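SusD superfamily protein (Bacteroides vulgatus ATCC 8482, PDB 3JQ0) probably binds glycans or other nutrients at the outer membrane, as SusD-family lipoproteins do for their partner transporters. Local coordinates at residues 81-86 against 109-114; 101-106 against 173-178; 308-313 against 415-420; 422-427 against 460-465. All blocks are in the same frame, centred on the assembly; numbering follows the deposited sequence. Where two conformers were deposited one is given.

Followed from the N terminus, the chain first pairs helix 75-91 with helix 97-122, and contact 1 (81-86 with 109-114) closes this hairpin. Contact 2 opens inside that loop, at 101-106, but ends far beyond it at 173-178, so the two contacts cross; they share helix 97-122, and Met85 of one packs on Tyr103 of the other. On the opposite side of the chain's centre, contact 3 (308-313 with 415-420) closes a loop of 101 residues, and contact 4 (422-427 with 460-465) follows in series, bringing the loop after helix 414-417 to helix 457-463. Contacts 3 and 4 touch through Tyr417 and Met423, whereas the centres of contacts 1 and 3 lie about 43 Å apart.

Contact 1: 81-86 against 109-114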
# COMPACT_ATOMS: atom_id res chain seq x y z
N GLN A 81 -1.66 -22.28 -6.38
CA GLN A 81 -0.97 -22.22 -7.66
C GLN A 81 0.53 -21.95 -7.52
O GLN A 81 1.33 -22.50 -8.24
CB GLN A 81 -1.64 -21.17 -8.59
CG GLN A 81 -3.15 -21.44 -8.87
CD GLN A 81 -3.39 -22.73 -9.49
OE1 GLN A 81 -2.84 -23.00 -10.55
NE2 GLN A 81 -4.26 -23.56 -8.87
N ILE A 82 0.93 -21.07 -6.59
CA ILE A 82 2.34 -20.82 -6.34
C ILE A 82 3.02 -22.14 -5.94
O ILE A 82 4.14 -22.44 -6.36
CB ILE A 82 2.54 -19.72 -5.26
CG1 ILE A 82 2.01 -18.36 -5.72
CG2 ILE A 82 4.02 -19.64 -4.89
CD1 ILE A 82 1.87 -17.32 -4.61
N ASN A 83 2.37 -22.87 -5.04
CA ASN A 83 2.93 -24.15 -4.58
C ASN A 83 3.18 -25.12 -5.73
O ASN A 83 4.21 -25.81 -5.80
CB ASN A 83 2.02 -24.78 -3.55
CG ASN A 83 1.93 -23.97 -2.25
OD1 ASN A 83 2.76 -23.10 -1.96
ND2 ASN A 83 0.92 -24.25 -1.45
N GLN A 84 2.26 -25.16 -6.67
CA GLN A 84 2.45 -25.91 -7.91
C GLN A 84 3.66 -25.42 -8.72
O GLN A 84 4.49 -26.24 -9.13
CB GLN A 84 1.18 -25.85 -8.73
CG GLN A 84 1.23 -26.62 -10.04
CD GLN A 84 -0.06 -26.61 -10.81
OE1 GLN A 84 -1.06 -26.02 -10.38
NE2 GLN A 84 -0.04 -27.24 -11.97
N MSE A 85 3.77 -24.10 -8.92
CA MSE A 85 4.93 -23.58 -9.62
C MSE A 85 6.23 -23.99 -8.94
O MSE A 85 7.20 -24.35 -9.60
CB MSE A 85 4.85 -22.05 -9.73
CG MSE A 85 5.95 -21.39 -10.49
SE MSE A 85 5.82 -21.77 -12.39
CE MSE A 85 7.37 -20.73 -12.98
N ILE A 86 6.28 -23.89 -7.61
CA ILE A 86 7.50 -24.26 -6.88
C ILE A 86 7.88 -25.72 -7.17
O ILE A 86 9.04 -26.05 -7.48
CB ILE A 86 7.38 -24.01 -5.36
CG1 ILE A 86 7.32 -22.51 -5.08
CG2 ILE A 86 8.56 -24.67 -4.58
CD1 ILE A 86 6.81 -22.14 -3.68
N GLY A 109 9.12 -15.85 -3.03
CA GLY A 109 8.89 -14.48 -2.56
C GLY A 109 7.40 -14.15 -2.51
O GLY A 109 6.91 -13.60 -1.52
N MSE A 110 6.67 -14.50 -3.59
CA MSE A 110 5.23 -14.25 -3.61
C MSE A 110 4.50 -15.03 -2.53
O MSE A 110 3.53 -14.52 -1.94
CB MSE A 110 4.64 -14.54 -4.98
CG MSE A 110 5.03 -13.57 -6.09
SE MSE A 110 4.10 -13.88 -7.76
CE MSE A 110 5.08 -15.48 -8.30
N ARG A 111 4.94 -16.27 -2.26
CA ARG A 111 4.28 -17.03 -1.21
C ARG A 111 4.44 -16.34 0.15
O ARG A 111 3.48 -16.15 0.91
CB ARG A 111 4.79 -18.48 -1.15
CG ARG A 111 4.05 -19.32 -0.14
CD ARG A 111 4.22 -20.79 -0.32
NE ARG A 111 5.54 -21.23 0.09
CZ ARG A 111 5.96 -22.49 -0.04
NH1 ARG A 111 5.23 -23.36 -0.68
NH2 ARG A 111 7.12 -22.82 0.43
N ALA A 112 5.66 -15.92 0.46
CA ALA A 112 5.95 -15.20 1.71
C ALA A 112 5.13 -13.91 1.77
O ALA A 112 4.62 -13.54 2.83
CB ALA A 112 7.44 -14.91 1.80
N TYR A 113 5.03 -13.20 0.64
CA TYR A 113 4.31 -11.94 0.58
C TYR A 113 2.84 -12.10 0.98
O TYR A 113 2.28 -11.36 1.78
CB TYR A 113 4.44 -11.38 -0.85
CG TYR A 113 3.72 -10.09 -1.05
CD1 TYR A 113 4.24 -8.87 -0.58
CD2 TYR A 113 2.48 -10.05 -1.67
CE1 TYR A 113 3.51 -7.67 -0.73
CE2 TYR A 113 1.79 -8.87 -1.84
CZ TYR A 113 2.27 -7.71 -1.35
OH TYR A 113 1.53 -6.54 -1.43
N LEU A 114 2.19 -13.13 0.43
CA LEU A 114 0.81 -13.39 0.76
C LEU A 114 0.65 -13.82 2.22
O LEU A 114 -0.24 -13.33 2.91
CB LEU A 114 0.20 -14.42 -0.20
CG LEU A 114 0.09 -13.99 -1.65
CD1 LEU A 114 -0.39 -15.13 -2.53
CD2 LEU A 114 -0.85 -12.77 -1.81
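With CG anti to the backbone N (chi1 -175°) and a bend at chi3, Arg111 reaches across to Asn83, whose own CG lies anti to its carbonyl carbon. The two residues meet within an antiparallel helical hairpin: helices 75-91 and 97-122 are consecutive in the chain, and their short segments run at 155° with axes 10.1 Å apart, an arrangement consistent with the TPR-like helical scaffold of the SusD family. Ile82 supplies the apolar middle of the interface. Its CD1 touches both Leu114 CD1, at 3.8 Å, and CB of the selenomethionine Met110, at 3.9 Å, while its CG2 branch rests against Arg111 CB. One turn on, the Ile86 side chain crosses that of Arg111 at about a right angle, and Ile86 CD1 lies over one face of the guanidinium, toward its rim, 3.6 Å from Arg111 NH1. The buried charge is not left alone, because NH2 of Arg111 forms a salt bridge with Asp159 of helix 149-167. Asn83 is held as well, its ND2 bonding to the carbonyls of Tyr128 and Asp130, which would fix the rotation of the amide. Arg111 NH1 then donates to Asn83 OD1 at 2.8 Å; the oxygen lies in the guanidinium plane, yet the nitrogen stands above the amide plane, the two planes being 71° apart.

Contact 2: 101-106 against 173-178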
# COMPACT_ATOMS: atom_id res chain seq x y z
N ASN A 101 16.14 -20.65 -11.37
CA ASN A 101 16.36 -19.92 -10.13
C ASN A 101 15.51 -18.66 -10.04
O ASN A 101 15.03 -18.31 -8.97
CB ASN A 101 17.85 -19.61 -9.96
CG ASN A 101 18.67 -20.85 -9.56
OD1 ASN A 101 18.13 -21.84 -9.08
ND2 ASN A 101 19.99 -20.74 -9.70
N TYR A 102 15.39 -17.94 -11.15
CA TYR A 102 14.63 -16.71 -11.13
C TYR A 102 13.16 -17.01 -10.79
O TYR A 102 12.54 -16.32 -9.98
CB TYR A 102 14.73 -15.92 -12.45
CG TYR A 102 14.50 -14.43 -12.23
CD1 TYR A 102 15.53 -13.61 -11.75
CD2 TYR A 102 13.24 -13.86 -12.40
CE1 TYR A 102 15.35 -12.29 -11.51
CE2 TYR A 102 13.04 -12.50 -12.15
CZ TYR A 102 14.10 -11.74 -11.70
OH TYR A 102 13.90 -10.40 -11.44
N TYR A 103 12.59 -18.03 -11.43
CA TYR A 103 11.21 -18.40 -11.13
C TYR A 103 11.05 -18.81 -9.67
O TYR A 103 10.05 -18.45 -9.04
CB TYR A 103 10.72 -19.53 -12.00
CG TYR A 103 10.44 -19.24 -13.46
CD1 TYR A 103 9.81 -18.09 -13.87
CD2 TYR A 103 10.79 -20.16 -14.43
CE1 TYR A 103 9.53 -17.86 -15.17
CE2 TYR A 103 10.55 -19.92 -15.73
CZ TYR A 103 9.91 -18.78 -16.12
OH TYR A 103 9.59 -18.53 -17.45
N LEU A 104 12.00 -19.56 -9.10
CA LEU A 104 11.91 -19.96 -7.72
C LEU A 104 12.03 -18.73 -6.81
O LEU A 104 11.29 -18.63 -5.82
CB LEU A 104 12.97 -21.01 -7.39
CG LEU A 104 12.73 -22.39 -8.01
CD1 LEU A 104 13.92 -23.35 -7.79
CD2 LEU A 104 11.46 -23.00 -7.50
N GLY A 105 12.92 -17.79 -7.16
CA GLY A 105 13.02 -16.57 -6.36
C GLY A 105 11.68 -15.87 -6.32
O GLY A 105 11.19 -15.44 -5.25
N GLU A 106 11.02 -15.80 -7.47
CA GLU A 106 9.72 -15.16 -7.54
C GLU A 106 8.63 -15.91 -6.78
O GLU A 106 7.81 -15.28 -6.07
CB GLU A 106 9.30 -14.94 -8.98
CG GLU A 106 10.22 -14.04 -9.78
CD GLU A 106 9.66 -13.74 -11.14
OE1 GLU A 106 9.33 -14.68 -11.86
OE2 GLU A 106 9.59 -12.53 -11.56
N PHE A 173 16.10 -6.61 -12.87
CA PHE A 173 14.66 -6.83 -13.02
C PHE A 173 14.55 -7.64 -14.31
O PHE A 173 14.15 -7.13 -15.36
CB PHE A 173 13.91 -5.50 -13.10
CG PHE A 173 13.99 -4.68 -11.84
CD1 PHE A 173 13.23 -5.04 -10.73
CD2 PHE A 173 14.80 -3.56 -11.74
CE1 PHE A 173 13.30 -4.30 -9.58
CE2 PHE A 173 14.88 -2.85 -10.59
CZ PHE A 173 14.10 -3.21 -9.51
N LYS A 174 14.89 -8.93 -14.22
CA LYS A 174 14.99 -9.79 -15.38
C LYS A 174 13.68 -9.88 -16.14
O LYS A 174 13.70 -9.96 -17.36
CB LYS A 174 15.43 -11.20 -14.98
CG LYS A 174 15.56 -12.21 -16.13
CD LYS A 174 15.91 -13.58 -15.51
CE LYS A 174 16.06 -14.73 -16.49
NZ LYS A 174 14.91 -15.68 -16.37
N LEU A 175 12.56 -9.85 -15.42
CA LEU A 175 11.24 -9.92 -16.04
C LEU A 175 10.47 -8.59 -15.87
O LEU A 175 9.25 -8.55 -16.06
CB LEU A 175 10.46 -11.07 -15.47
CG LEU A 175 11.07 -12.44 -15.76
CD1 LEU A 175 10.28 -13.53 -15.11
CD2 LEU A 175 11.15 -12.74 -17.28
N GLY A 176 11.21 -7.54 -15.54
CA GLY A 176 10.62 -6.20 -15.37
C GLY A 176 10.21 -5.90 -13.93
O GLY A 176 10.08 -6.80 -13.10
N ARG A 177 9.96 -4.62 -13.68
CA ARG A 177 9.57 -4.16 -12.35
C ARG A 177 8.15 -4.54 -12.00
O ARG A 177 7.76 -4.39 -10.85
CB ARG A 177 9.77 -2.66 -12.24
CG ARG A 177 11.21 -2.23 -12.39
CD ARG A 177 11.34 -0.74 -12.77
NE ARG A 177 12.72 -0.45 -13.16
CZ ARG A 177 13.68 -0.05 -12.35
NH1 ARG A 177 13.44 0.27 -11.09
NH2 ARG A 177 14.90 0.14 -12.83
N HIS A 178 7.38 -5.01 -12.98
CA HIS A 178 6.04 -5.49 -12.69
C HIS A 178 5.99 -6.99 -12.41
O HIS A 178 4.92 -7.53 -12.21
CB HIS A 178 5.12 -5.09 -13.84
CG HIS A 178 5.52 -5.71 -15.13
ND1 HIS A 178 6.81 -5.62 -15.61
CD2 HIS A 178 4.82 -6.44 -16.02
CE1 HIS A 178 6.88 -6.27 -16.75
NE2 HIS A 178 5.69 -6.75 -17.02
O HOH W 1 11.71 -9.04 -12.67
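Tyr102 meets the loop 173-178 with the flat of its ring, over which the aliphatic chain of Lys174 runs in the opposite direction. Lys174 CB makes a CH-pi contact 3.7 Å from the ring centroid, and Lys174 CD follows at 3.7 Å from Tyr102 CG. The lysine chain is extended through chi3 (179°), which carries CE onward past the ring toward the start of helix 97-122, where NZ has a weak bond to Thr99. The Tyr102 hydroxyl bonds to the carbonyl of Ser172, and Tyr102 OH also accepts from a water at 2.9 Å; that water accepts from Leu175 N and donates to Gly176 O, so it bridges helix and loop. An alanine in place of Tyr102 would probably leave the Lys174 chain without its aromatic support and the water without its hydroxyl partner. Tyr103 comes next, its CE1 at 4.4 Å from Leu175 CD1 and its hydroxyl bonded to Thr13. Glu106, one turn beyond Tyr102, brings OE1 to 3.6 Å from the same Leu175 CD1, though this oxygen is bonded to Asn16 of helix 9-25. Across from the helix, Gly176 N closes onto Phe173 O at 3.0 Å, defining a type I beta turn. The arrangement is that of an inter-helix loop, here between helices 149-167 and 182-199, folded back over an earlier helix of the TPR-like bundle.

Contact 3: 308-313 against 415-420; sequences GFRNND and EFYTDN. With SO4 (sulfate ion), chain I.
Arg310 lies across Phe416, its CD centred over one face of the ring in a CH-pi contact 3.6 Å from the centroid. The chain is bent at chi2 (-58°) and chi3 (-52°), the second bend placing NE near the ring, and the guanidinium plane beyond is tilted 32° from it. At another part of the ring, Phe309 O approaches Phe416 CE1 to 3.3 Å, and Gly308 C sits at the edge, in plane. An alanine at Phe416 would probably leave Arg310 CD without the surface it rests on and open a gap beside the Gly308-Phe309 backbone. The guanidinium grips a sulfate, probably from the crystallisation liquor: Arg310 NE donates to sulfate O3 at 2.9 Å and Arg310 NH2 to sulfate O2. The Asn311 backbone N adds a third bond, to O3, at 3.0 Å. Arg310 opens a type II beta turn that ends at Asp313, and Phe416 lies in the short helix 414-417, from which a second type II turn, Tyr417-Asn420, leads away; the contact thus joins the loop before helix 315-319 to this helix of the SusD-family fold. In the next shell, Arg310 NH1 forms a salt bridge with Asp411, whose OD1 is also hydrogen-bonded to the Tyr417 hydroxyl; the Tyr417 ring has Phe416 CD2 over its centre. Lys307 NZ bonds to the carbonyls of Phe416 and Thr418, and Arg440 of helix 430-441 packs on Phe416 and Arg310.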
# COMPACT_ATOMS: atom_id res chain seq x y z
N GLY A 308 -3.02 17.87 6.56
CA GLY A 308 -2.19 16.77 6.09
C GLY A 308 -0.77 17.18 5.73
O GLY A 308 0.17 16.41 5.92
N PHE A 309 -0.64 18.38 5.12
CA PHE A 309 0.58 18.77 4.38
C PHE A 309 0.90 20.22 4.65
O PHE A 309 0.01 21.08 4.69
CB PHE A 309 0.34 18.61 2.87
CG PHE A 309 -0.01 17.20 2.46
CD1 PHE A 309 -1.33 16.82 2.46
CD2 PHE A 309 0.96 16.31 2.05
CE1 PHE A 309 -1.71 15.52 2.07
CE2 PHE A 309 0.59 15.01 1.66
CZ PHE A 309 -0.72 14.64 1.68
N ARG A 310 2.17 20.50 4.78
CA ARG A 310 2.64 21.87 4.84
C ARG A 310 2.55 22.52 3.47
O ARG A 310 2.60 21.87 2.42
CB ARG A 310 4.11 21.93 5.31
CG ARG A 310 4.40 21.24 6.64
CD ARG A 310 3.57 21.80 7.82
NE ARG A 310 3.66 23.25 7.96
CZ ARG A 310 4.71 23.90 8.47
NH1 ARG A 310 5.69 23.25 9.03
NH2 ARG A 310 4.72 25.22 8.47
N ASN A 311 2.47 23.86 3.48
CA ASN A 311 2.42 24.57 2.22
C ASN A 311 3.66 24.23 1.38
O ASN A 311 4.78 24.10 1.89
CB ASN A 311 2.35 26.06 2.46
CG ASN A 311 1.01 26.53 3.05
OD1 ASN A 311 0.01 25.82 3.19
ND2 ASN A 311 1.02 27.79 3.42
N ASN A 312 3.43 24.11 0.09
CA ASN A 312 4.45 23.85 -0.90
C ASN A 312 4.97 22.41 -0.92
O ASN A 312 5.85 22.09 -1.74
CB ASN A 312 5.59 24.89 -0.81
CG ASN A 312 5.04 26.30 -0.90
OD1 ASN A 312 5.09 27.09 0.08
ND2 ASN A 312 4.40 26.55 -2.00
N ASP A 313 4.38 21.51 -0.14
CA ASP A 313 4.61 20.08 -0.29
C ASP A 313 3.76 19.65 -1.50
O ASP A 313 2.53 19.67 -1.43
CB ASP A 313 4.22 19.36 0.99
CG ASP A 313 4.40 17.87 0.90
OD1 ASP A 313 4.56 17.29 -0.20
OD2 ASP A 313 4.38 17.24 2.01
N GLU A 415 1.01 26.24 14.91
CA GLU A 415 -0.36 26.40 14.40
C GLU A 415 -0.76 25.16 13.57
O GLU A 415 -1.88 24.64 13.70
CB GLU A 415 -0.52 27.67 13.55
CG GLU A 415 -1.94 27.85 13.06
CD GLU A 415 -2.15 29.11 12.25
OE1 GLU A 415 -1.25 29.99 12.27
OE2 GLU A 415 -3.24 29.20 11.61
N PHE A 416 0.12 24.71 12.67
CA PHE A 416 -0.24 23.61 11.81
C PHE A 416 -0.54 22.34 12.65
O PHE A 416 -1.46 21.56 12.33
CB PHE A 416 0.92 23.32 10.85
CG PHE A 416 0.59 22.19 9.92
CD1 PHE A 416 -0.15 22.40 8.76
CD2 PHE A 416 0.98 20.89 10.26
CE1 PHE A 416 -0.49 21.34 7.94
CE2 PHE A 416 0.60 19.84 9.43
CZ PHE A 416 -0.10 20.06 8.27
N TYR A 417 0.28 22.07 13.67
CA TYR A 417 0.14 20.89 14.47
C TYR A 417 -0.89 20.95 15.57
O TYR A 417 -1.20 19.95 16.20
CB TYR A 417 1.51 20.37 14.98
CG TYR A 417 2.37 19.92 13.78
CD1 TYR A 417 2.11 18.72 13.10
CD2 TYR A 417 3.38 20.72 13.28
CE1 TYR A 417 2.81 18.38 11.99
CE2 TYR A 417 4.09 20.36 12.15
CZ TYR A 417 3.77 19.18 11.49
OH TYR A 417 4.43 18.83 10.32
N THR A 418 -1.42 22.13 15.83
CA THR A 418 -2.56 22.30 16.75
C THR A 418 -3.82 21.71 16.14
O THR A 418 -4.10 21.87 14.96
CB THR A 418 -2.74 23.79 17.09
OG1 THR A 418 -1.59 24.21 17.82
CG2 THR A 418 -3.99 24.01 17.95
N ASP A 419 -4.58 20.99 16.98
CA ASP A 419 -5.84 20.37 16.54
C ASP A 419 -5.61 19.51 15.31
O ASP A 419 -6.38 19.56 14.34
CB ASP A 419 -6.93 21.43 16.28
CG ASP A 419 -7.31 22.20 17.53
OD1 ASP A 419 -7.33 21.61 18.62
OD2 ASP A 419 -7.60 23.41 17.40
N ASN A 420 -4.50 18.74 15.35
CA ASN A 420 -4.12 17.90 14.22
C ASN A 420 -4.03 16.48 14.71
O ASN A 420 -3.01 16.07 15.26
CB ASN A 420 -2.83 18.36 13.61
CG ASN A 420 -2.51 17.67 12.33
OD1 ASN A 420 -2.95 16.53 12.10
ND2 ASN A 420 -1.80 18.36 11.42
S SO4 I . 1.64 26.15 6.62
O1 SO4 I . 0.19 25.97 6.88
O2 SO4 I . 2.37 26.75 7.74
O3 SO4 I . 2.02 24.84 6.24
O4 SO4 I . 1.63 27.18 5.61

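Contact 4: 422-427 against 460-465; sequences WMKPDN and VHQYSS
Tyr463 and Gln462 meet Lys424 and Trp422 of the loop between helices 414-417 and 430-441. This is a helix-to-loop contact in the C-terminal half of the SusD fold, where the loop between two helices is held against a later helix. Along the second segment, Gln462 comes first: its side chain, extended beyond CG, brings NE2 to 3.9 Å from Lys424 NZ, but the polar partner of that amide is OE2 of Glu432. Gln462 CB also lies over the centre of the Tyr463 ring, 3.8 Å above the plane, and so backs one face of it. Tyr463 itself carries most of the contact. With CG anti to the carbonyl carbon (chi1 -61°), the ring extends toward the loop, where Tyr463 CE1 comes within 3.5 Å of Trp422 O. Farther out, the hydroxyl reaches Met423, a selenomethionine, with Tyr463 OH 3.9 Å from Met423 CA. The same hydroxyl is bonded to OE1 of Glu432, so Glu432 engages both helix residues through its two carboxylate oxygens. This acidic group probably helps to balance the lysine charge that gathers beside it, since the Lys424 side chain also touches Glu432. Lys424 CG, anti to the carbonyl carbon, lies 3.6 Å from Tyr463 OH, and the bend at chi2 (-69°) then turns CD. A second bend, at chi4 (-70°), sets the ammonium group in place, and in the conformer described here Lys424 NZ donates to Tyr463 OH at 2.9 Å.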
# COMPACT_ATOMS: atom_id res chain seq x y z
N TRP A 422 -3.91 13.73 13.15
CA TRP A 422 -3.25 12.80 12.26
C TRP A 422 -1.73 12.66 12.43
O TRP A 422 -1.15 11.73 11.91
CB TRP A 422 -3.57 13.16 10.78
CG TRP A 422 -5.01 13.01 10.47
CD1 TRP A 422 -5.64 11.88 10.07
CD2 TRP A 422 -6.03 14.00 10.55
NE1 TRP A 422 -6.98 12.10 9.89
CE2 TRP A 422 -7.25 13.41 10.17
CE3 TRP A 422 -6.01 15.37 10.85
CZ2 TRP A 422 -8.44 14.12 10.17
CZ3 TRP A 422 -7.17 16.06 10.82
CH2 TRP A 422 -8.38 15.44 10.48
N MSE A 423 -1.09 13.63 13.07
CA MSE A 423 0.37 13.69 13.05
C MSE A 423 0.85 14.70 14.07
O MSE A 423 0.10 15.55 14.56
CB MSE A 423 0.85 14.08 11.65
CG MSE A 423 0.38 15.45 11.21
SE MSE A 423 0.71 15.80 9.34
CE MSE A 423 -0.79 14.75 8.74
N LYS A 424 2.13 14.59 14.36
CA LYS A 424 2.82 15.36 15.40
C LYS A 424 3.93 16.21 14.78
O LYS A 424 4.47 15.84 13.71
CB LYS A 424 3.49 14.40 16.43
CG LYS A 424 2.57 13.35 17.07
CD LYS A 424 1.54 13.97 18.04
CE LYS A 424 0.53 12.95 18.68
NZ LYS A 424 -0.47 12.40 17.65
N PRO A 425 4.35 17.28 15.47
CA PRO A 425 5.56 17.93 15.09
C PRO A 425 6.75 16.96 15.11
O PRO A 425 6.74 15.97 15.86
CB PRO A 425 5.72 19.01 16.16
CG PRO A 425 5.02 18.45 17.32
CD PRO A 425 3.84 17.79 16.76
N ASP A 426 7.77 17.28 14.32
CA ASP A 426 8.98 16.47 14.36
C ASP A 426 9.54 16.28 15.76
O ASP A 426 10.10 15.23 16.07
CB ASP A 426 10.07 17.07 13.47
CG ASP A 426 9.83 16.99 11.97
OD1 ASP A 426 8.83 16.37 11.54
OD2 ASP A 426 10.68 17.56 11.25
N ASN A 427 9.43 17.32 16.60
CA ASN A 427 9.97 17.28 17.96
C ASN A 427 9.27 16.29 18.87
O ASN A 427 9.74 16.06 19.99
CB ASN A 427 10.02 18.72 18.56
CG ASN A 427 8.68 19.32 18.75
OD1 ASN A 427 7.71 18.63 19.03
ND2 ASN A 427 8.61 20.66 18.65
N VAL A 460 -1.74 2.55 17.15
CA VAL A 460 -3.06 2.17 16.67
C VAL A 460 -4.14 3.02 17.34
O VAL A 460 -5.07 3.47 16.67
CB VAL A 460 -3.32 0.67 16.88
CG1 VAL A 460 -4.78 0.32 16.59
CG2 VAL A 460 -2.37 -0.20 16.10
N HIS A 461 -4.05 3.20 18.65
CA HIS A 461 -5.08 3.90 19.39
C HIS A 461 -5.08 5.40 19.09
O HIS A 461 -6.12 6.02 19.10
CB HIS A 461 -4.92 3.55 20.85
CG HIS A 461 -6.01 4.07 21.74
ND1 HIS A 461 -7.34 3.96 21.43
CD2 HIS A 461 -5.95 4.66 22.95
CE1 HIS A 461 -8.06 4.46 22.41
NE2 HIS A 461 -7.24 4.93 23.33
N GLN A 462 -3.91 5.97 18.87
CA GLN A 462 -3.84 7.37 18.47
C GLN A 462 -4.49 7.62 17.13
O GLN A 462 -5.11 8.68 16.90
CB GLN A 462 -2.35 7.84 18.34
CG GLN A 462 -1.62 8.03 19.62
CD GLN A 462 -0.21 8.53 19.49
OE1 GLN A 462 0.38 8.81 20.53
NE2 GLN A 462 0.37 8.63 18.30
N TYR A 463 -4.29 6.68 16.19
CA TYR A 463 -4.52 6.92 14.78
C TYR A 463 -5.59 6.00 14.17
O TYR A 463 -5.66 5.85 12.97
CB TYR A 463 -3.21 6.85 14.03
CG TYR A 463 -2.17 7.90 14.49
CD1 TYR A 463 -2.53 9.24 14.60
CD2 TYR A 463 -0.86 7.53 14.72
CE1 TYR A 463 -1.60 10.20 14.97
CE2 TYR A 463 0.06 8.46 15.09
CZ TYR A 463 -0.29 9.80 15.20
OH TYR A 463 0.65 10.76 15.56
N SER A 464 -6.47 5.48 15.00
CA SER A 464 -7.61 4.72 14.56
C SER A 464 -8.61 4.58 15.67
O SER A 464 -8.28 4.78 16.84
CB SER A 464 -7.21 3.30 14.10
OG SER A 464 -7.09 2.39 15.18
N SER A 465 -9.78 4.07 15.31
CA SER A 465 -10.85 3.71 16.27
C SER A 465 -10.86 2.21 16.59
O SER A 465 -11.81 1.75 17.20
CB SER A 465 -12.18 4.13 15.72
OG SER A 465 -12.39 3.50 14.46